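Local coordinates for metallophosphoesterase TT1561-like domain-containing protein (Aquifex aeolicus, PDB 2YVT) that is of unknown function but has the fold of calcineurin-like metallophosphoesterases and may hydrolyse phosphate esters, at residues M4-A10 with Y244-T250; P33-V38 with L88-F93; V37-N41 with T178-T182. One frame throughout, in Å; residues are numbered along the deposited sequence.

Contact 1: residues M4-A10 with Y244-T250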
loop_
_atom_site.group_PDB
_atom_site.type_symbol
_atom_site.label_atom_id
_atom_site.label_comp_id
_atom_site.label_asym_id
_atom_site.label_seq_id
_atom_site.Cartn_x
_atom_site.Cartn_y
_atom_site.Cartn_z
HETATM N N MSE A 4 3.787 -11.889 24.231
HETATM C CA MSE A 4 4.687 -11.260 23.219
HETATM C C MSE A 4 3.862 -10.758 22.034
HETATM O O MSE A 4 3.937 -11.331 20.945
HETATM C CB MSE A 4 5.745 -12.254 22.718
HETATM C CG MSE A 4 6.648 -12.863 23.783
HETATM SE SE MSE A 4 8.145 -13.840 22.979
HETATM C CE MSE A 4 9.336 -12.330 22.632
ATOM N N PRO A 5 3.062 -9.691 22.235
ATOM C CA PRO A 5 2.247 -9.272 21.092
ATOM C C PRO A 5 3.095 -8.647 19.987
ATOM O O PRO A 5 4.199 -8.136 20.238
ATOM C CB PRO A 5 1.266 -8.256 21.692
ATOM C CG PRO A 5 1.923 -7.761 22.928
ATOM C CD PRO A 5 2.865 -8.830 23.415
ATOM N N ARG A 6 2.585 -8.741 18.766
ATOM C CA ARG A 6 3.223 -8.155 17.595
ATOM C C ARG A 6 2.135 -7.338 16.920
ATOM O O ARG A 6 1.325 -7.864 16.151
ATOM C CB ARG A 6 3.753 -9.251 16.671
ATOM C CG ARG A 6 4.879 -10.109 17.272
ATOM C CD ARG A 6 6.166 -9.308 17.457
ATOM N NE ARG A 6 7.275 -10.120 17.962
ATOM C CZ ARG A 6 7.625 -10.216 19.244
ATOM N NH1 ARG A 6 6.950 -9.560 20.184
ATOM N NH2 ARG A 6 8.654 -10.980 19.588
ATOM N N LYS A 7 2.108 -6.053 17.245
ATOM C CA LYS A 7 0.970 -5.202 16.927
ATOM C C LYS A 7 1.242 -4.366 15.684
ATOM O O LYS A 7 2.315 -3.785 15.538
ATOM C CB LYS A 7 0.622 -4.305 18.116
ATOM C CG LYS A 7 0.123 -5.065 19.351
ATOM C CD LYS A 7 -0.218 -4.110 20.497
ATOM C CE LYS A 7 -0.464 -4.848 21.821
ATOM N NZ LYS A 7 -1.757 -5.599 21.864
ATOM N N VAL A 8 0.252 -4.309 14.798
ATOM C CA VAL A 8 0.381 -3.587 13.531
ATOM C C VAL A 8 -0.741 -2.566 13.419
ATOM O O VAL A 8 -1.912 -2.912 13.585
ATOM C CB VAL A 8 0.287 -4.555 12.307
ATOM C CG1 VAL A 8 0.471 -3.795 10.995
ATOM C CG2 VAL A 8 1.306 -5.689 12.420
ATOM N N LEU A 9 -0.382 -1.308 13.170
ATOM C CA LEU A 9 -1.371 -0.277 12.834
ATOM C C LEU A 9 -1.258 -0.047 11.335
ATOM O O LEU A 9 -0.178 0.278 10.849
ATOM C CB LEU A 9 -1.093 1.030 13.594
ATOM C CG LEU A 9 -2.145 2.163 13.587
ATOM C CD1 LEU A 9 -1.693 3.260 14.554
ATOM C CD2 LEU A 9 -2.423 2.776 12.224
ATOM N N ALA A 10 -2.363 -0.208 10.610
ATOM C CA ALA A 10 -2.350 -0.025 9.150
ATOM C C ALA A 10 -3.349 1.025 8.699
ATOM O O ALA A 10 -4.474 1.077 9.198
ATOM C CB ALA A 10 -2.625 -1.354 8.439
ATOM N N TYR A 244 -8.639 3.220 10.395
ATOM C CA TYR A 244 -7.396 2.465 10.413
ATOM C C TYR A 244 -7.687 1.046 10.891
ATOM O O TYR A 244 -8.781 0.761 11.390
ATOM C CB TYR A 244 -6.358 3.149 11.312
ATOM C CG TYR A 244 -6.748 3.219 12.771
ATOM C CD1 TYR A 244 -6.348 2.225 13.669
ATOM C CD2 TYR A 244 -7.508 4.291 13.262
ATOM C CE1 TYR A 244 -6.705 2.285 15.013
ATOM C CE2 TYR A 244 -7.871 4.355 14.602
ATOM C CZ TYR A 244 -7.460 3.352 15.471
ATOM O OH TYR A 244 -7.816 3.401 16.806
ATOM N N ALA A 245 -6.720 0.149 10.720
ATOM C CA ALA A 245 -6.842 -1.200 11.274
ATOM C C ALA A 245 -5.759 -1.422 12.312
ATOM O O ALA A 245 -4.667 -0.865 12.206
ATOM C CB ALA A 245 -6.729 -2.244 10.183
ATOM N N PHE A 246 -6.070 -2.240 13.316
ATOM C CA PHE A 246 -5.095 -2.595 14.329
ATOM C C PHE A 246 -5.071 -4.113 14.463
ATOM O O PHE A 246 -6.098 -4.736 14.746
ATOM C CB PHE A 246 -5.421 -1.909 15.664
ATOM C CG PHE A 246 -4.233 -1.770 16.568
ATOM C CD1 PHE A 246 -3.368 -0.685 16.448
ATOM C CD2 PHE A 246 -3.969 -2.732 17.532
ATOM C CE1 PHE A 246 -2.255 -0.562 17.283
ATOM C CE2 PHE A 246 -2.855 -2.616 18.378
ATOM C CZ PHE A 246 -2.003 -1.532 18.248
ATOM N N LEU A 247 -3.898 -4.699 14.231
ATOM C CA LEU A 247 -3.739 -6.145 14.169
ATOM C C LEU A 247 -2.799 -6.599 15.278
ATOM O O LEU A 247 -1.786 -5.962 15.535
ATOM C CB LEU A 247 -3.165 -6.577 12.809
ATOM C CG LEU A 247 -3.813 -6.230 11.457
ATOM C CD1 LEU A 247 -3.646 -4.768 11.056
ATOM C CD2 LEU A 247 -3.219 -7.117 10.377
ATOM N N ASP A 248 -3.154 -7.691 15.944
ATOM C CA ASP A 248 -2.224 -8.381 16.813
ATOM C C ASP A 248 -1.913 -9.726 16.158
ATOM O O ASP A 248 -2.757 -10.620 16.128
ATOM C CB ASP A 248 -2.821 -8.573 18.213
ATOM C CG ASP A 248 -1.827 -9.164 19.194
ATOM O OD1 ASP A 248 -0.929 -9.908 18.752
ATOM O OD2 ASP A 248 -1.930 -8.874 20.414
ATOM N N LEU A 249 -0.706 -9.853 15.616
ATOM C CA LEU A 249 -0.319 -11.050 14.871
ATOM C C LEU A 249 -0.068 -12.246 15.772
ATOM O O LEU A 249 -0.076 -13.387 15.304
ATOM C CB LEU A 249 0.916 -10.780 14.010
ATOM C CG LEU A 249 0.813 -9.629 13.001
ATOM C CD1 LEU A 249 2.071 -9.583 12.147
ATOM C CD2 LEU A 249 -0.430 -9.755 12.136
ATOM N N THR A 250 0.164 -11.989 17.057
ATOM C CA THR A 250 0.434 -13.077 17.995
ATOM C C THR A 250 -0.840 -13.843 18.318
ATOM O O THR A 250 -0.858 -15.079 18.279
ATOM C CB THR A 250 1.104 -12.558 19.274
ATOM O OG1 THR A 250 2.335 -11.916 18.918
ATOM C CG2 THR A 250 1.404 -13.711 20.243
#
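The hydroxyl of Thr-250 reaches past the end of a strand pair to grip the other segment: its OG1 donates to Met-4 O at 2.6 Å, tilted from the carbonyl plane. Behind this clasp, 7-10 and 244-248 run antiparallel at 164° in the six-stranded mixed sheet of the calcineurin-like sandwich. Val-8/Leu-247 and Ala-10/Ala-245 are hydrogen-bonded pairs, each closed by two N-H...O bonds. Lys-7/Asp-248 and Leu-9/Phe-246 are the non-hydrogen-bonded pairs between and beside them. Past the strand end, Leu-249 N still finds Arg-6 O at 2.9 Å.

On one face, the Phe-246 ring leans over the first strand. Its CG stands anti to the backbone N (chi1 -157°), which brings Val-8 O over one ring face, offset toward the rim. Lys-7 CD lies at the ring edge, 3.7 Å from Phe-246 CE2, while Leu-9 CB sits 4.0 Å from Phe-246 CD1; Leu-9 and Phe-246 both also pack on helix 21-31 and on the Pro-33 that follows it. The opposite face carries Val-8, whose CB meets Leu-247 CB and whose CG2 touches Leu-249 CD1.

Asp-248 divides its carboxylate. OD1 accepts from Thr-250 N in an Asx turn, and OD2 forms a salt bridge with Lys-7 NZ at 3.6 Å.

Contact 2: residues P33-V38 with L88-F93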
loop_
_atom_site.group_PDB
_atom_site.type_symbol
_atom_site.label_atom_id
_atom_site.label_comp_id
_atom_site.label_asym_id
_atom_site.label_seq_id
_atom_site.Cartn_x
_atom_site.Cartn_y
_atom_site.Cartn_z
ATOM N N PRO A 33 1.745 0.516 18.638
ATOM C CA PRO A 33 1.995 -0.536 17.647
ATOM C C PRO A 33 3.487 -0.801 17.509
ATOM O O PRO A 33 4.295 0.102 17.731
ATOM C CB PRO A 33 1.471 0.080 16.348
ATOM C CG PRO A 33 1.583 1.565 16.557
ATOM C CD PRO A 33 1.227 1.746 18.011
ATOM N N ASP A 34 3.841 -2.026 17.142
ATOM C CA ASP A 34 5.222 -2.378 16.851
ATOM C C ASP A 34 5.620 -1.958 15.445
ATOM O O ASP A 34 6.772 -1.596 15.207
ATOM C CB ASP A 34 5.430 -3.873 17.056
ATOM C CG ASP A 34 5.227 -4.272 18.493
ATOM O OD1 ASP A 34 6.058 -3.871 19.341
ATOM O OD2 ASP A 34 4.217 -4.938 18.779
ATOM N N ILE A 35 4.662 -2.020 14.521
ATOM C CA ILE A 35 4.879 -1.511 13.164
ATOM C C ILE A 35 3.696 -0.692 12.671
ATOM O O ILE A 35 2.555 -0.936 13.061
ATOM C CB ILE A 35 5.235 -2.609 12.128
ATOM C CG1 ILE A 35 4.143 -3.670 12.017
ATOM C CG2 ILE A 35 6.602 -3.233 12.426
ATOM C CD1 ILE A 35 4.333 -4.595 10.797
ATOM N N LEU A 36 4.013 0.305 11.850
ATOM C CA LEU A 36 3.032 1.095 11.131
ATOM C C LEU A 36 3.116 0.708 9.663
ATOM O O LEU A 36 4.209 0.668 9.086
ATOM C CB LEU A 36 3.331 2.591 11.298
ATOM C CG LEU A 36 2.538 3.580 10.440
ATOM C CD1 LEU A 36 1.041 3.555 10.775
ATOM C CD2 LEU A 36 3.106 4.973 10.629
ATOM N N VAL A 37 1.971 0.398 9.067
ATOM C CA VAL A 37 1.908 0.103 7.639
ATOM C C VAL A 37 1.106 1.196 6.956
ATOM O O VAL A 37 -0.039 1.456 7.328
ATOM C CB VAL A 37 1.267 -1.285 7.363
ATOM C CG1 VAL A 37 0.995 -1.476 5.872
ATOM C CG2 VAL A 37 2.176 -2.393 7.872
ATOM N N VAL A 38 1.716 1.849 5.969
ATOM C CA VAL A 38 1.008 2.858 5.173
ATOM C C VAL A 38 0.904 2.330 3.753
ATOM O O VAL A 38 1.918 2.197 3.060
ATOM C CB VAL A 38 1.726 4.232 5.155
ATOM C CG1 VAL A 38 0.890 5.244 4.396
ATOM C CG2 VAL A 38 1.983 4.734 6.586
ATOM N N LEU A 88 6.854 10.175 13.268
ATOM C CA LEU A 88 5.996 9.395 14.163
ATOM C C LEU A 88 6.816 8.374 14.958
ATOM O O LEU A 88 6.378 7.896 16.011
ATOM C CB LEU A 88 4.874 8.696 13.388
ATOM C CG LEU A 88 3.886 9.634 12.689
ATOM C CD1 LEU A 88 2.925 8.811 11.842
ATOM C CD2 LEU A 88 3.137 10.468 13.727
ATOM N N GLY A 89 7.986 8.027 14.420
ATOM C CA GLY A 89 9.011 7.276 15.158
ATOM C C GLY A 89 8.837 5.773 15.271
ATOM O O GLY A 89 9.573 5.127 16.015
ATOM N N VAL A 90 7.865 5.217 14.548
ATOM C CA VAL A 90 7.574 3.778 14.567
ATOM C C VAL A 90 8.284 3.081 13.400
ATOM O O VAL A 90 8.488 3.689 12.349
ATOM C CB VAL A 90 6.034 3.542 14.422
ATOM C CG1 VAL A 90 5.652 2.098 14.750
ATOM C CG2 VAL A 90 5.248 4.518 15.292
ATOM N N LYS A 91 8.680 1.818 13.577
ATOM C CA LYS A 91 9.094 1.007 12.426
ATOM C C LYS A 91 7.940 1.004 11.429
ATOM O O LYS A 91 6.816 0.665 11.785
ATOM C CB LYS A 91 9.436 -0.428 12.841
ATOM C CG LYS A 91 9.815 -1.336 11.664
ATOM C CD LYS A 91 11.171 -0.960 11.070
ATOM C CE LYS A 91 11.395 -1.615 9.712
ATOM N NZ LYS A 91 10.928 -0.728 8.586
ATOM N N THR A 92 8.220 1.389 10.189
ATOM C CA THR A 92 7.159 1.668 9.223
ATOM C C THR A 92 7.453 1.015 7.887
ATOM O O THR A 92 8.585 1.100 7.389
ATOM C CB THR A 92 7.006 3.195 9.014
ATOM O OG1 THR A 92 6.738 3.825 10.273
ATOM C CG2 THR A 92 5.863 3.520 8.054
ATOM N N PHE A 93 6.439 0.363 7.316
ATOM C CA PHE A 93 6.509 -0.131 5.950
ATOM C C PHE A 93 5.538 0.669 5.102
ATOM O O PHE A 93 4.394 0.888 5.500
ATOM C CB PHE A 93 6.151 -1.617 5.878
ATOM C CG PHE A 93 7.126 -2.506 6.582
ATOM C CD1 PHE A 93 8.435 -2.619 6.126
ATOM C CD2 PHE A 93 6.739 -3.221 7.707
ATOM C CE1 PHE A 93 9.349 -3.449 6.771
ATOM C CE2 PHE A 93 7.642 -4.051 8.370
ATOM C CZ PHE A 93 8.952 -4.164 7.900
HETATM O O HOH W 1 8.450 0.450 16.102
#
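Leu-36 spends both backbone polar atoms on the neighbouring strand: its N donates to Lys-91 O at 2.8 Å, and its O accepts from Phe-93 N at 2.9 Å. These bonds go to residues on either side of Thr-92, the pattern of parallel pairing, and Val-38 N then closes on Phe-93 O. The same carbonyls also take CA-H...O contacts, Thr-92 CA lying 3.1 Å from Leu-36 O. Where the two segments diverge, a water bridges them, donating to Asp-34 O and accepting from Lys-91 N.

The Asp-34 carboxylate is used elsewhere: OD2 accepts from Lys-7 N of strand 7-12. Lys-91 NZ bonds to Asn-119 O and more weakly to Thr-92 O. Val-90 O has two donors, Asn-119 ND2 and Thr-92 OG1, the latter at 2.7 Å and well above the carbonyl plane.

Thr-92 lies alongside Leu-36, with OG1 beside the backbone N (chi1 -57°), which leaves CG2 to rest 4.0 Å from Leu-36 CD2. With its hydroxyl and methyl gone, an alanine here would probably leave Val-90 O to Asn-119 ND2 and open a gap beside Leu-36 CD2. Leu-88 CD1 packs against the same Leu-36 CD2. On the reverse face, Ile-35 CD1 approaches the edge of the Phe-93 ring, 4.1 Å from CE2, and Ile-35 CG2 lies next to Lys-91 CG.

Helix 21-31 covers Leu-88 and Val-90, while Trp-130 meets Ile-35 from the other sheet. Parallel strands between a helical layer and a second sheet are characteristic of the helix-flanked beta-sandwich of calcineurin-like phosphoesterases.

Contact 3: residues V37-N41 with T178-T182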
loop_
_atom_site.group_PDB
_atom_site.type_symbol
_atom_site.label_atom_id
_atom_site.label_comp_id
_atom_site.label_asym_id
_atom_site.label_seq_id
_atom_site.Cartn_x
_atom_site.Cartn_y
_atom_site.Cartn_z
ATOM N N VAL A 37 1.971 0.398 9.067
ATOM C CA VAL A 37 1.908 0.103 7.639
ATOM C C VAL A 37 1.106 1.196 6.956
ATOM O O VAL A 37 -0.039 1.456 7.328
ATOM C CB VAL A 37 1.267 -1.285 7.363
ATOM C CG1 VAL A 37 0.995 -1.476 5.872
ATOM C CG2 VAL A 37 2.176 -2.393 7.872
ATOM N N VAL A 38 1.716 1.849 5.969
ATOM C CA VAL A 38 1.008 2.858 5.173
ATOM C C VAL A 38 0.904 2.330 3.753
ATOM O O VAL A 38 1.918 2.197 3.060
ATOM C CB VAL A 38 1.726 4.232 5.155
ATOM C CG1 VAL A 38 0.890 5.244 4.396
ATOM C CG2 VAL A 38 1.983 4.734 6.586
ATOM N N VAL A 39 -0.319 1.993 3.339
ATOM C CA VAL A 39 -0.571 1.594 1.959
ATOM C C VAL A 39 -1.003 2.841 1.197
ATOM O O VAL A 39 -1.717 3.693 1.744
ATOM C CB VAL A 39 -1.681 0.511 1.862
ATOM C CG1 VAL A 39 -1.826 0.011 0.414
ATOM C CG2 VAL A 39 -1.389 -0.656 2.805
ATOM N N GLY A 40 -0.559 2.966 -0.051
ATOM C CA GLY A 40 -0.976 4.085 -0.880
ATOM C C GLY A 40 -2.485 4.082 -1.121
ATOM O O GLY A 40 -3.189 3.166 -0.695
ATOM N N ASN A 41 -3.002 5.092 -1.812
ATOM C CA ASN A 41 -2.230 6.177 -2.386
ATOM C C ASN A 41 -1.685 7.167 -1.380
ATOM O O ASN A 41 -2.405 7.615 -0.481
ATOM C CB ASN A 41 -3.118 6.923 -3.372
ATOM C CG ASN A 41 -3.626 6.010 -4.454
ATOM O OD1 ASN A 41 -4.841 5.697 -4.551
ATOM N ND2 ASN A 41 -2.701 5.516 -5.238
ATOM N N THR A 178 1.845 -10.118 3.520
ATOM C CA THR A 178 1.903 -9.447 2.213
ATOM C C THR A 178 1.112 -8.152 2.279
ATOM O O THR A 178 0.074 -8.080 2.938
ATOM C CB THR A 178 1.360 -10.329 1.069
ATOM O OG1 THR A 178 0.019 -10.725 1.369
ATOM C CG2 THR A 178 2.229 -11.588 0.886
ATOM N N ILE A 179 1.630 -7.121 1.627
ATOM C CA ILE A 179 0.989 -5.816 1.608
ATOM C C ILE A 179 0.851 -5.393 0.161
ATOM O O ILE A 179 1.852 -5.291 -0.550
ATOM C CB ILE A 179 1.806 -4.756 2.386
ATOM C CG1 ILE A 179 2.159 -5.263 3.793
ATOM C CG2 ILE A 179 1.029 -3.432 2.466
ATOM C CD1 ILE A 179 3.143 -4.391 4.543
ATOM N N PHE A 180 -0.391 -5.169 -0.270
ATOM C CA PHE A 180 -0.687 -4.791 -1.652
ATOM C C PHE A 180 -1.546 -3.548 -1.653
ATOM O O PHE A 180 -2.408 -3.393 -0.793
ATOM C CB PHE A 180 -1.480 -5.894 -2.379
ATOM C CG PHE A 180 -0.817 -7.240 -2.369
ATOM C CD1 PHE A 180 0.411 -7.438 -2.993
ATOM C CD2 PHE A 180 -1.436 -8.314 -1.740
ATOM C CE1 PHE A 180 1.024 -8.699 -2.976
ATOM C CE2 PHE A 180 -0.842 -9.572 -1.723
ATOM C CZ PHE A 180 0.388 -9.766 -2.344
ATOM N N TYR A 181 -1.333 -2.666 -2.628
ATOM C CA TYR A 181 -2.301 -1.604 -2.852
ATOM C C TYR A 181 -3.645 -2.212 -3.279
ATOM O O TYR A 181 -4.704 -1.826 -2.791
ATOM C CB TYR A 181 -1.789 -0.611 -3.900
ATOM C CG TYR A 181 -2.833 0.384 -4.331
ATOM C CD1 TYR A 181 -3.254 1.398 -3.470
ATOM C CD2 TYR A 181 -3.409 0.311 -5.604
ATOM C CE1 TYR A 181 -4.221 2.326 -3.868
ATOM C CE2 TYR A 181 -4.366 1.235 -6.018
ATOM C CZ TYR A 181 -4.772 2.235 -5.146
ATOM O OH TYR A 181 -5.723 3.137 -5.543
ATOM N N THR A 182 -3.584 -3.173 -4.197
ATOM C CA THR A 182 -4.786 -3.766 -4.771
ATOM C C THR A 182 -5.311 -4.912 -3.906
ATOM O O THR A 182 -4.557 -5.832 -3.579
ATOM C CB THR A 182 -4.506 -4.272 -6.188
ATOM O OG1 THR A 182 -3.994 -3.200 -6.971
ATOM C CG2 THR A 182 -5.775 -4.798 -6.843
#
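The two sheets of the calcineurin-like sandwich face each other here through Val-37, Val-39 and Ile-179, and the following Gly-40 and Tyr-181 also meet. The axes of 37-39 and 178-180 come no closer than 8.3 Å, a distance of side-chain packing rather than of backbone pairing. Val-37 and Ile-179 reach toward each other tip to tip, CG1 of the valine 3.9 Å from CD1 of the isoleucine. Two residues further along, Val-39 CG2 lies 3.7 Å from Ile-179 CG2. The other methyl of Val-39, CG1, stands anti to the backbone N (chi1 -174°) and thereby reaches both Phe-180 O and Tyr-181 CA.

Gly-40 and Asn-41, joined by a cis peptide bond, probably correspond to the Gly-Asp motif that metallophosphoesterases carry after a strand. Asn-13, Asn-99 and His-220 gather around the same loops, consistent with a position corresponding to the metal-site region of relatives.

Tyr-181 reaches across from one layer to the other. With CG anti to the backbone N (chi1 171°), its ring swings toward the opposite loop, and Gly-40 O lies in the ring plane at its edge, 3.3 Å from Tyr-181 CD1. The Asn-41 amide plane is turned 54° from the ring. Beyond the pair, the phenol oxygen of Tyr-181 is hydrogen-bonded to Lys-98 NZ, and its ring meets that of His-220.

How the contacts relate
Strand 35-39 ties the three contacts together. In the six-stranded sheet it is flanked by strand 91-95 in contact 2 and by strand 7-12, which carries strand 243-248 in contact 1; the centres of contacts 1 and 2 lie about 10 Å apart. Leu-9 O to Val-37 N, at 2.8 Å, joins contact 1 to both others. Contact 3 shares Val-37 and Val-38 with contact 2 but turns to the second sheet; its centre lies about 13 Å from that of contact 2, near the chain's middle. Contact 1 joins the N-terminal strand to the last but one, within one sheet of the sandwich, and the segments of contacts 2 and 3 all come between.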